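Local coordinates for DNA polymerase sliding clamp 3 (Sulfolobus tokodaii, PDB 3AIZ), which serves as a subunit of a ring-shaped sliding clamp that encircles DNA and tethers DNA polymerase and other processing proteins to it, at residues N84-Y88 against V99-V104; F29-L34 against F56-V61; K66-K70 against F111-V115. All coordinates share one frame. Numbering follows the deposited sequence.

Contact 1: N84-Y88 against V99-V104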
ATOM      1  N   ASN C  84     -15.045   2.827 -28.563  1.00 64.66           N
ATOM      2  CA  ASN C  84     -15.911   2.642 -29.724  1.00 65.35           C
ATOM      3  C   ASN C  84     -16.523   3.944 -30.236  1.00 63.85           C
ATOM      4  O   ASN C  84     -17.607   3.943 -30.821  1.00 62.32           O
ATOM      5  CB  ASN C  84     -17.012   1.624 -29.410  1.00 72.09           C
ATOM      6  CG  ASN C  84     -17.832   2.007 -28.190  1.00 75.38           C
ATOM      7  OD1 ASN C  84     -18.454   3.069 -28.154  1.00 67.96           O
ATOM      8  ND2 ASN C  84     -17.839   1.138 -27.185  1.00 72.86           N
ATOM      9  N   ASP C  85     -15.825   5.052 -30.010  1.00 63.03           N
ATOM     10  CA  ASP C  85     -16.272   6.353 -30.494  1.00 55.08           C
ATOM     11  C   ASP C  85     -15.622   6.701 -31.824  1.00 49.74           C
ATOM     12  O   ASP C  85     -14.412   6.556 -31.988  1.00 53.38           O
ATOM     13  CB  ASP C  85     -15.947   7.448 -29.476  1.00 52.75           C
ATOM     14  CG  ASP C  85     -17.082   7.702 -28.511  1.00 54.99           C
ATOM     15  OD1 ASP C  85     -18.247   7.444 -28.881  1.00 57.75           O
ATOM     16  OD2 ASP C  85     -16.810   8.168 -27.386  1.00 56.52           O
ATOM     17  N   SER C  86     -16.432   7.156 -32.773  1.00 50.28           N
ATOM     18  CA  SER C  86     -15.916   7.689 -34.026  1.00 47.75           C
ATOM     19  C   SER C  86     -15.940   9.210 -33.950  1.00 47.45           C
ATOM     20  O   SER C  86     -16.843   9.791 -33.349  1.00 48.69           O
ATOM     21  CB  SER C  86     -16.745   7.194 -35.213  1.00 49.25           C
ATOM     22  OG  SER C  86     -18.105   7.571 -35.085  1.00 53.58           O
ATOM     23  N   LEU C  87     -14.946   9.855 -34.549  1.00 48.71           N
ATOM     24  CA  LEU C  87     -14.820  11.304 -34.444  1.00 45.45           C
ATOM     25  C   LEU C  87     -15.028  12.002 -35.785  1.00 44.73           C
ATOM     26  O   LEU C  87     -14.647  11.483 -36.831  1.00 49.89           O
ATOM     27  CB  LEU C  87     -13.460  11.675 -33.850  1.00 43.32           C
ATOM     28  CG  LEU C  87     -13.214  13.153 -33.549  1.00 42.35           C
ATOM     29  CD1 LEU C  87     -12.534  13.315 -32.201  1.00 41.65           C
ATOM     30  CD2 LEU C  87     -12.395  13.805 -34.653  1.00 42.18           C
ATOM     31  N   TYR C  88     -15.640  13.181 -35.741  1.00 41.74           N
ATOM     32  CA  TYR C  88     -15.873  13.976 -36.940  1.00 42.18           C
ATOM     33  C   TYR C  88     -15.399  15.411 -36.738  1.00 41.83           C
ATOM     34  O   TYR C  88     -15.717  16.042 -35.730  1.00 43.09           O
ATOM     35  CB  TYR C  88     -17.360  13.978 -37.311  1.00 45.39           C
ATOM     36  CG  TYR C  88     -17.911  12.628 -37.717  1.00 49.85           C
ATOM     37  CD1 TYR C  88     -18.428  11.753 -36.770  1.00 49.33           C
ATOM     38  CD2 TYR C  88     -17.929  12.234 -39.050  1.00 51.78           C
ATOM     39  CE1 TYR C  88     -18.939  10.521 -37.136  1.00 49.86           C
ATOM     40  CE2 TYR C  88     -18.439  11.004 -39.426  1.00 55.09           C
ATOM     41  CZ  TYR C  88     -18.941  10.150 -38.464  1.00 54.38           C
ATOM     42  OH  TYR C  88     -19.449   8.924 -38.829  1.00 52.10           O
ATOM     43  N   VAL C  99     -16.566  19.452 -33.561  1.00 40.60           N
ATOM     44  CA  VAL C  99     -16.149  18.116 -33.160  1.00 37.29           C
ATOM     45  C   VAL C  99     -17.379  17.284 -32.824  1.00 37.30           C
ATOM     46  O   VAL C  99     -18.127  17.612 -31.902  1.00 33.99           O
ATOM     47  CB  VAL C  99     -15.213  18.157 -31.940  1.00 35.29           C
ATOM     48  CG1 VAL C  99     -14.604  16.788 -31.693  1.00 35.09           C
ATOM     49  CG2 VAL C  99     -14.123  19.193 -32.146  1.00 40.66           C
ATOM     50  N   THR C 100     -17.591  16.209 -33.575  1.00 36.34           N
ATOM     51  CA  THR C 100     -18.757  15.360 -33.372  1.00 37.22           C
ATOM     52  C   THR C 100     -18.364  13.954 -32.937  1.00 40.68           C
ATOM     53  O   THR C 100     -17.884  13.159 -33.744  1.00 43.89           O
ATOM     54  CB  THR C 100     -19.612  15.264 -34.647  1.00 40.36           C
ATOM     55  OG1 THR C 100     -20.021  16.576 -35.050  1.00 45.36           O
ATOM     56  CG2 THR C 100     -20.844  14.407 -34.398  1.00 35.04           C
ATOM     57  N   LEU C 101     -18.569  13.655 -31.660  1.00 37.73           N
ATOM     58  CA  LEU C 101     -18.307  12.321 -31.140  1.00 37.65           C
ATOM     59  C   LEU C 101     -19.532  11.435 -31.341  1.00 41.36           C
ATOM     60  O   LEU C 101     -20.640  11.791 -30.940  1.00 43.40           O
ATOM     61  CB  LEU C 101     -17.935  12.386 -29.659  1.00 35.76           C
ATOM     62  CG  LEU C 101     -16.779  13.322 -29.311  1.00 36.83           C
ATOM     63  CD1 LEU C 101     -16.405  13.186 -27.846  1.00 40.20           C
ATOM     64  CD2 LEU C 101     -15.579  13.037 -30.196  1.00 42.65           C
ATOM     65  N   ASP C 102     -19.328  10.282 -31.969  1.00 42.55           N
ATOM     66  CA  ASP C 102     -20.429   9.380 -32.276  1.00 42.99           C
ATOM     67  C   ASP C 102     -20.183   7.992 -31.698  1.00 47.97           C
ATOM     68  O   ASP C 102     -19.293   7.269 -32.146  1.00 50.93           O
ATOM     69  CB  ASP C 102     -20.637   9.294 -33.789  1.00 49.58           C
ATOM     70  CG  ASP C 102     -21.930   8.595 -34.164  1.00 55.77           C
ATOM     71  OD1 ASP C 102     -22.533   7.938 -33.289  1.00 55.87           O
ATOM     72  OD2 ASP C 102     -22.345   8.702 -35.338  1.00 60.55           O
ATOM     73  N   GLY C 103     -20.980   7.627 -30.698  1.00 45.64           N
ATOM     74  CA  GLY C 103     -20.879   6.324 -30.068  1.00 45.65           C
ATOM     75  C   GLY C 103     -22.198   5.915 -29.443  1.00 44.96           C
ATOM     76  O   GLY C 103     -23.212   5.809 -30.134  1.00 44.06           O
ATOM     77  N   VAL C 104     -22.185   5.687 -28.133  1.00 40.52           N
ATOM     78  CA  VAL C 104     -23.407   5.371 -27.403  1.00 37.45           C
ATOM     79  C   VAL C 104     -24.480   6.409 -27.715  1.00 40.59           C
ATOM     80  O   VAL C 104     -25.654   6.078 -27.881  1.00 42.01           O
ATOM     81  CB  VAL C 104     -23.160   5.337 -25.886  1.00 37.44           C
ATOM     82  CG1 VAL C 104     -24.468   5.106 -25.140  1.00 39.38           C
ATOM     83  CG2 VAL C 104     -22.138   4.263 -25.538  1.00 30.16           C
TER
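Tyr88 lays its side chain over the neighbouring strand, with its CB 3.7 Å from Thr100 CB and ring atom CE1 3.9 Å from Asp102 CB, so that Asp102 CB and Thr100 O both lie at the ring edge. The two strands form the antiparallel hairpin 86-91/97-102 of the N-terminal clamp domain, belonging to the second of its two βαβββ units. The axes of 86-88 and 99-102 approach to 4.7 Å, their N-to-C directions 160° apart. Ser86 and Asp102 make a hydrogen-bonded pair, with Ser86 N to Asp102 O and Asp102 N to Ser86 O both 2.9 Å. Ser86 OG adds a third bond to Asp102 O at 3.2 Å, possible because its chi1 is p. Further along, Thr100 N donates to Tyr88 O at 2.9 Å, while the return bond from Tyr88 N to Thr100 O, 3.0 Å long, is bent and weak.

Ser86, Tyr88, Thr100 and Asp102 share one face of the sheet. There Asp102 OD1 reaches Lys185 of the sliding clamp B chain in a salt bridge, and Thr100 OG1 bonds to Thr108. The other face is apolar: Leu87 CD1 meets Leu101 CD2 at 3.7 Å and Val99 CG1 at 4.1 Å, and helix 71-78 packs against Leu87 and Val99. Beside Gly103, Asp85 OD2 accepts a hydrogen bond from Thr82 N and forms a salt bridge with Arg107. Its other oxygen leaves no room for a side chain opposite: Asp85 OD1 stands 3.1 Å from Gly103 CA, and a CB there would clash with it.

Contact 2: F29-L34 against F56-V61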
ATOM      1  N   PHE C  29      -5.805  21.917 -42.763  1.00 46.18           N
ATOM      2  CA  PHE C  29      -6.298  20.875 -43.657  1.00 45.23           C
ATOM      3  C   PHE C  29      -5.950  21.172 -45.112  1.00 47.23           C
ATOM      4  O   PHE C  29      -6.389  22.174 -45.674  1.00 49.10           O
ATOM      5  CB  PHE C  29      -7.811  20.706 -43.499  1.00 44.31           C
ATOM      6  CG  PHE C  29      -8.230  20.257 -42.130  1.00 41.97           C
ATOM      7  CD1 PHE C  29      -8.505  21.182 -41.138  1.00 40.63           C
ATOM      8  CD2 PHE C  29      -8.343  18.909 -41.834  1.00 41.78           C
ATOM      9  CE1 PHE C  29      -8.889  20.773 -39.876  1.00 40.42           C
ATOM     10  CE2 PHE C  29      -8.726  18.492 -40.574  1.00 41.49           C
ATOM     11  CZ  PHE C  29      -8.999  19.425 -39.593  1.00 42.06           C
ATOM     12  N   THR C  30      -5.157  20.293 -45.716  1.00 47.77           N
ATOM     13  CA  THR C  30      -4.767  20.446 -47.112  1.00 51.76           C
ATOM     14  C   THR C  30      -5.192  19.229 -47.925  1.00 54.63           C
ATOM     15  O   THR C  30      -5.672  18.239 -47.372  1.00 51.94           O
ATOM     16  CB  THR C  30      -3.248  20.641 -47.258  1.00 54.10           C
ATOM     17  OG1 THR C  30      -2.566  19.452 -46.840  1.00 51.60           O
ATOM     18  CG2 THR C  30      -2.776  21.818 -46.416  1.00 52.05           C
ATOM     19  N   SER C  31      -5.013  19.308 -49.239  1.00 57.99           N
ATOM     20  CA  SER C  31      -5.372  18.208 -50.125  1.00 60.32           C
ATOM     21  C   SER C  31      -4.624  16.930 -49.755  1.00 61.20           C
ATOM     22  O   SER C  31      -5.170  15.831 -49.851  1.00 63.38           O
ATOM     23  CB  SER C  31      -5.090  18.581 -51.583  1.00 65.13           C
ATOM     24  OG  SER C  31      -3.721  18.896 -51.774  1.00 68.52           O
ATOM     25  N   ASP C  32      -3.374  17.082 -49.328  1.00 58.40           N
ATOM     26  CA  ASP C  32      -2.539  15.939 -48.971  1.00 58.69           C
ATOM     27  C   ASP C  32      -2.944  15.330 -47.629  1.00 56.23           C
ATOM     28  O   ASP C  32      -2.914  14.112 -47.456  1.00 55.39           O
ATOM     29  CB  ASP C  32      -1.062  16.338 -48.944  1.00 63.24           C
ATOM     30  CG  ASP C  32      -0.539  16.729 -50.314  1.00 71.19           C
ATOM     31  OD1 ASP C  32      -1.247  16.490 -51.315  1.00 72.32           O
ATOM     32  OD2 ASP C  32       0.584  17.274 -50.390  1.00 71.48           O
ATOM     33  N   GLY C  33      -3.320  16.184 -46.682  1.00 53.13           N
ATOM     34  CA  GLY C  33      -3.728  15.725 -45.368  1.00 45.14           C
ATOM     35  C   GLY C  33      -3.683  16.823 -44.324  1.00 41.89           C
ATOM     36  O   GLY C  33      -3.459  17.989 -44.644  1.00 42.41           O
ATOM     37  N   LEU C  34      -3.895  16.444 -43.068  1.00 37.92           N
ATOM     38  CA  LEU C  34      -3.890  17.399 -41.967  1.00 37.56           C
ATOM     39  C   LEU C  34      -2.476  17.716 -41.502  1.00 38.47           C
ATOM     40  O   LEU C  34      -1.782  16.858 -40.958  1.00 37.42           O
ATOM     41  CB  LEU C  34      -4.714  16.864 -40.793  1.00 37.01           C
ATOM     42  CG  LEU C  34      -4.683  17.696 -39.510  1.00 36.61           C
ATOM     43  CD1 LEU C  34      -5.111  19.131 -39.782  1.00 40.04           C
ATOM     44  CD2 LEU C  34      -5.563  17.065 -38.441  1.00 36.34           C
ATOM     45  N   PHE C  56      -7.358   8.837 -42.212  1.00 51.19           N
ATOM     46  CA  PHE C  56      -8.775   8.950 -41.906  1.00 50.04           C
ATOM     47  C   PHE C  56      -9.592   7.977 -42.744  1.00 56.74           C
ATOM     48  O   PHE C  56      -9.177   7.582 -43.835  1.00 56.28           O
ATOM     49  CB  PHE C  56      -9.261  10.376 -42.172  1.00 51.35           C
ATOM     50  CG  PHE C  56      -8.418  11.436 -41.524  1.00 48.44           C
ATOM     51  CD1 PHE C  56      -8.569  11.734 -40.181  1.00 46.89           C
ATOM     52  CD2 PHE C  56      -7.481  12.138 -42.260  1.00 49.20           C
ATOM     53  CE1 PHE C  56      -7.799  12.713 -39.584  1.00 44.31           C
ATOM     54  CE2 PHE C  56      -6.707  13.117 -41.669  1.00 46.59           C
ATOM     55  CZ  PHE C  56      -6.866  13.404 -40.328  1.00 45.96           C
ATOM     56  N   GLU C  57     -10.755   7.590 -42.230  1.00 60.02           N
ATOM     57  CA  GLU C  57     -11.683   6.766 -42.992  1.00 62.24           C
ATOM     58  C   GLU C  57     -12.344   7.616 -44.069  1.00 61.81           C
ATOM     59  O   GLU C  57     -12.587   7.151 -45.183  1.00 68.03           O
ATOM     60  CB  GLU C  57     -12.745   6.157 -42.077  1.00 61.36           C
ATOM     61  CG  GLU C  57     -13.749   5.278 -42.801  1.00 67.03           C
ATOM     62  CD  GLU C  57     -14.894   4.841 -41.908  1.00 75.14           C
ATOM     63  OE1 GLU C  57     -14.921   5.254 -40.730  1.00 74.79           O
ATOM     64  OE2 GLU C  57     -15.770   4.087 -42.386  1.00 75.84           O
ATOM     65  N   GLU C  58     -12.631   8.869 -43.726  1.00 54.55           N
ATOM     66  CA  GLU C  58     -13.203   9.818 -44.671  1.00 55.29           C
ATOM     67  C   GLU C  58     -12.441  11.134 -44.611  1.00 56.48           C
ATOM     68  O   GLU C  58     -12.219  11.684 -43.533  1.00 54.89           O
ATOM     69  CB  GLU C  58     -14.684  10.059 -44.372  1.00 56.06           C
ATOM     70  CG  GLU C  58     -15.564   8.828 -44.525  1.00 68.44           C
ATOM     71  CD  GLU C  58     -17.022   9.107 -44.206  1.00 75.61           C
ATOM     72  OE1 GLU C  58     -17.358  10.275 -43.917  1.00 74.55           O
ATOM     73  OE2 GLU C  58     -17.833   8.156 -44.243  1.00 72.51           O
ATOM     74  N   TYR C  59     -12.038  11.636 -45.775  1.00 56.63           N
ATOM     75  CA  TYR C  59     -11.301  12.889 -45.853  1.00 51.14           C
ATOM     76  C   TYR C  59     -11.800  13.726 -47.024  1.00 55.30           C
ATOM     77  O   TYR C  59     -11.543  13.403 -48.183  1.00 57.85           O
ATOM     78  CB  TYR C  59      -9.801  12.619 -45.998  1.00 51.22           C
ATOM     79  CG  TYR C  59      -8.932  13.832 -45.754  1.00 49.75           C
ATOM     80  CD1 TYR C  59      -8.493  14.147 -44.475  1.00 47.81           C
ATOM     81  CD2 TYR C  59      -8.553  14.663 -46.800  1.00 45.88           C
ATOM     82  CE1 TYR C  59      -7.700  15.255 -44.245  1.00 44.21           C
ATOM     83  CE2 TYR C  59      -7.760  15.772 -46.578  1.00 47.27           C
ATOM     84  CZ  TYR C  59      -7.337  16.063 -45.299  1.00 45.00           C
ATOM     85  OH  TYR C  59      -6.547  17.167 -45.072  1.00 44.62           O
ATOM     86  N   ASN C  60     -12.515  14.802 -46.715  1.00 54.70           N
ATOM     87  CA  ASN C  60     -13.096  15.652 -47.746  1.00 58.15           C
ATOM     88  C   ASN C  60     -12.674  17.111 -47.610  1.00 62.96           C
ATOM     89  O   ASN C  60     -13.364  17.910 -46.978  1.00 64.43           O
ATOM     90  CB  ASN C  60     -14.624  15.543 -47.724  1.00 64.10           C
ATOM     91  CG  ASN C  60     -15.284  16.356 -48.822  1.00 72.42           C
ATOM     92  OD1 ASN C  60     -14.618  16.848 -49.735  1.00 69.19           O
ATOM     93  ND2 ASN C  60     -16.602  16.499 -48.739  1.00 75.69           N
ATOM     94  N   VAL C  61     -11.536  17.451 -48.207  1.00 61.84           N
ATOM     95  CA  VAL C  61     -11.044  18.824 -48.192  1.00 62.52           C
ATOM     96  C   VAL C  61     -10.838  19.335 -49.612  1.00 65.16           C
ATOM     97  O   VAL C  61      -9.881  18.951 -50.284  1.00 66.01           O
ATOM     98  CB  VAL C  61      -9.718  18.941 -47.421  1.00 54.82           C
ATOM     99  CG1 VAL C  61      -9.238  20.386 -47.413  1.00 53.81           C
ATOM    100  CG2 VAL C  61      -9.880  18.421 -46.003  1.00 51.41           C
TER
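Phe56, just ahead of the short strand 58-60, opens the contact by presenting its ring edge to Leu34, with CZ 4.1 Å from Leu34 CB. The same ring packs on Val3, Val5 and Ile51. Glu58 takes no part in the contact with 29-34; its OE1 forms a salt bridge with Arg2 on the adjoining strand 2-5.

Tyr59 is the central residue. Its t rotamer carries the hydroxyl into the bend of 29-34, where Tyr59 OH donates to Thr30 O at 2.7 Å and comes within 3.0 Å of Gly33 C; its CE1 lies 4.4 Å from Phe29 CD2. The bend is the tight turn of the β-hairpin joining strands 24-29 and 33-39, closed by Thr30 N and Thr30 OG1, which both donate to Gly33 O, at 3.1 and 2.8 Å. Gly33 has phi 161° and psi -173°, angles at which a CB would be jammed against the Asp32 carbonyl O. Because strand 58-60 edges the five-stranded sheet and this hairpin belongs to the nine-stranded one, Tyr59 bridges two sheets of the clamp fold.

After Asn60, Val61 turns back toward the hairpin, its CA 6.0 Å from Ser31 CA. Val61 CG2 packs 4.0 Å from Phe29 CB, and CG1 lies 3.8 Å from Phe29 O. Met1 touches both Val61 and Phe29.

Contact 3: K66-K70 against F111-V115; sequences KVGVK and FPSIV
Ile114, Val69 and Gly68 carry most of this contact, in which the end of an edge strand is crossed by the extended segment that begins the interdomain connecting loop of the PCNA fold. Both backbones are extended, and their directions (CA 67 to 70 against CA 111 to 114) differ by 101°. No hydrogen bond joins them. The closest CA pairs are Gly68 with Ile114, 5.7 Å, and Val69 with Ser113, 5.8 Å. Ile114, with chi1 p and chi2 t, reaches along the strand so that its CD1 sits 3.3 Å from Lys70 N and 3.6 Å from Val69 C. Gly68 (phi -84°, psi 154°) faces the crossing chain; its O is 3.7 Å from Ile114 N and 4.0 Å from Ser113 CA, and a CB would come 3.4 Å from Ile114 O. Val69, chi1 p, places CG2 3.6 Å from CB of Phe111, whose chi1 is m.

Strand 65-70 is hydrogen-bonded to strand 24-29 through Val67 with Leu27 and Val69 with Ile25. Lys70 is the N-cap residue of helix 71-78, and the Phe111 ring packs on Phe74 and Val77 of that helix and on Val99 of strand 97-102.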
ATOM      1  N   LYS C  66      -7.197  26.608 -43.009  1.00 46.60           N
ATOM      2  CA  LYS C  66      -6.557  26.720 -41.706  1.00 42.75           C
ATOM      3  C   LYS C  66      -7.572  27.147 -40.658  1.00 41.53           C
ATOM      4  O   LYS C  66      -8.326  28.098 -40.859  1.00 41.69           O
ATOM      5  CB  LYS C  66      -5.414  27.737 -41.747  1.00 44.54           C
ATOM      6  CG  LYS C  66      -4.254  27.361 -42.651  1.00 47.00           C
ATOM      7  CD  LYS C  66      -3.164  28.422 -42.594  1.00 51.60           C
ATOM      8  CE  LYS C  66      -2.017  28.102 -43.538  1.00 55.20           C
ATOM      9  NZ  LYS C  66      -0.953  29.145 -43.483  1.00 55.50           N
ATOM     10  N   VAL C  67      -7.589  26.438 -39.536  1.00 40.60           N
ATOM     11  CA  VAL C  67      -8.461  26.795 -38.426  1.00 42.86           C
ATOM     12  C   VAL C  67      -7.751  26.593 -37.093  1.00 40.21           C
ATOM     13  O   VAL C  67      -7.489  25.464 -36.681  1.00 44.74           O
ATOM     14  CB  VAL C  67      -9.781  25.995 -38.453  1.00 42.50           C
ATOM     15  CG1 VAL C  67      -9.514  24.530 -38.760  1.00 45.10           C
ATOM     16  CG2 VAL C  67     -10.525  26.151 -37.135  1.00 45.35           C
ATOM     17  N   GLY C  68      -7.430  27.696 -36.428  1.00 41.32           N
ATOM     18  CA  GLY C  68      -6.788  27.635 -35.130  1.00 43.33           C
ATOM     19  C   GLY C  68      -7.806  27.449 -34.024  1.00 39.68           C
ATOM     20  O   GLY C  68      -8.964  27.837 -34.167  1.00 41.01           O
ATOM     21  N   VAL C  69      -7.376  26.855 -32.917  1.00 39.11           N
ATOM     22  CA  VAL C  69      -8.267  26.617 -31.790  1.00 44.21           C
ATOM     23  C   VAL C  69      -7.483  26.410 -30.498  1.00 41.03           C
ATOM     24  O   VAL C  69      -6.434  25.769 -30.497  1.00 44.53           O
ATOM     25  CB  VAL C  69      -9.172  25.393 -32.040  1.00 44.56           C
ATOM     26  CG1 VAL C  69      -8.330  24.142 -32.256  1.00 38.49           C
ATOM     27  CG2 VAL C  69     -10.140  25.199 -30.885  1.00 45.73           C
ATOM     28  N   LYS C  70      -7.991  26.967 -29.402  1.00 41.36           N
ATOM     29  CA  LYS C  70      -7.378  26.765 -28.095  1.00 43.14           C
ATOM     30  C   LYS C  70      -7.302  25.271 -27.797  1.00 43.38           C
ATOM     31  O   LYS C  70      -8.324  24.592 -27.719  1.00 44.22           O
ATOM     32  CB  LYS C  70      -8.178  27.484 -27.008  1.00 43.80           C
ATOM     33  CG  LYS C  70      -7.581  27.360 -25.615  1.00 45.85           C
ATOM     34  CD  LYS C  70      -8.486  27.982 -24.563  1.00 48.31           C
ATOM     35  CE  LYS C  70      -7.909  27.808 -23.167  1.00 55.55           C
ATOM     36  NZ  LYS C  70      -8.842  28.291 -22.110  1.00 59.69           N
ATOM     37  N   PHE C 111     -16.079  25.113 -31.176  1.00 44.39           N
ATOM     38  CA  PHE C 111     -15.115  26.052 -30.621  1.00 43.25           C
ATOM     39  C   PHE C 111     -14.989  27.276 -31.514  1.00 42.21           C
ATOM     40  O   PHE C 111     -14.998  27.160 -32.740  1.00 44.92           O
ATOM     41  CB  PHE C 111     -13.753  25.376 -30.451  1.00 40.72           C
ATOM     42  CG  PHE C 111     -13.812  24.085 -29.687  1.00 41.72           C
ATOM     43  CD1 PHE C 111     -13.912  22.875 -30.354  1.00 42.72           C
ATOM     44  CD2 PHE C 111     -13.778  24.082 -28.303  1.00 42.62           C
ATOM     45  CE1 PHE C 111     -13.970  21.684 -29.653  1.00 41.45           C
ATOM     46  CE2 PHE C 111     -13.836  22.894 -27.596  1.00 42.46           C
ATOM     47  CZ  PHE C 111     -13.932  21.693 -28.273  1.00 40.53           C
ATOM     48  N   PRO C 112     -14.877  28.461 -30.901  1.00 42.50           N
ATOM     49  CA  PRO C 112     -14.705  29.698 -31.664  1.00 45.68           C
ATOM     50  C   PRO C 112     -13.330  29.732 -32.314  1.00 47.70           C
ATOM     51  O   PRO C 112     -12.371  29.213 -31.740  1.00 44.50           O
ATOM     52  CB  PRO C 112     -14.800  30.781 -30.588  1.00 44.49           C
ATOM     53  CG  PRO C 112     -14.332  30.103 -29.346  1.00 44.09           C
ATOM     54  CD  PRO C 112     -14.864  28.703 -29.448  1.00 42.89           C
ATOM     55  N   SER C 113     -13.236  30.324 -33.499  1.00 49.43           N
ATOM     56  CA  SER C 113     -11.951  30.459 -34.170  1.00 47.71           C
ATOM     57  C   SER C 113     -11.140  31.587 -33.548  1.00 48.99           C
ATOM     58  O   SER C 113     -11.697  32.578 -33.069  1.00 45.92           O
ATOM     59  CB  SER C 113     -12.143  30.706 -35.666  1.00 54.51           C
ATOM     60  OG  SER C 113     -12.737  29.583 -36.291  1.00 61.49           O
ATOM     61  N   ILE C 114      -9.821  31.426 -33.551  1.00 47.33           N
ATOM     62  CA  ILE C 114      -8.924  32.428 -32.991  1.00 48.40           C
ATOM     63  C   ILE C 114      -7.783  32.718 -33.958  1.00 44.19           C
ATOM     64  O   ILE C 114      -7.553  31.961 -34.902  1.00 44.64           O
ATOM     65  CB  ILE C 114      -8.347  31.966 -31.642  1.00 46.54           C
ATOM     66  CG1 ILE C 114      -7.680  30.599 -31.792  1.00 43.46           C
ATOM     67  CG2 ILE C 114      -9.442  31.903 -30.588  1.00 42.30           C
ATOM     68  CD1 ILE C 114      -7.204  30.010 -30.483  1.00 45.63           C
ATOM     69  N   VAL C 115      -7.074  33.817 -33.727  1.00 41.64           N
ATOM     70  CA  VAL C 115      -5.944  34.178 -34.573  1.00 41.36           C
ATOM     71  C   VAL C 115      -4.848  33.119 -34.495  1.00 40.43           C
ATOM     72  O   VAL C 115      -4.376  32.773 -33.412  1.00 43.10           O
ATOM     73  CB  VAL C 115      -5.364  35.557 -34.208  1.00 37.68           C
ATOM     74  CG1 VAL C 115      -6.320  36.659 -34.632  1.00 39.31           C
ATOM     75  CG2 VAL C 115      -5.075  35.638 -32.718  1.00 39.88           C
TER

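Overall arrangement
All three contacts lie in the N-terminal half of the subunit, their centres 18 to 21 Å apart. Contact 1 is nested within the chain loop closed by contact 3, and the two touch where Val99 CG2 meets Phe111 CE1 at 3.5 Å. Contacts 2 and 3 meet through Phe29 CE1 and Val67 CG1, 4.0 Å apart, across neighbouring strands of the nine-stranded sheet. Contacts 1 and 2 both reach the five-stranded sheet, yet their nearest atoms stay about 5 Å apart, with strand 2-5 between strands 58-60 and 86-91. Contacts 1 and 3 also approach the sliding clamp B chain, whereas contact 2 is internal to its own subunit.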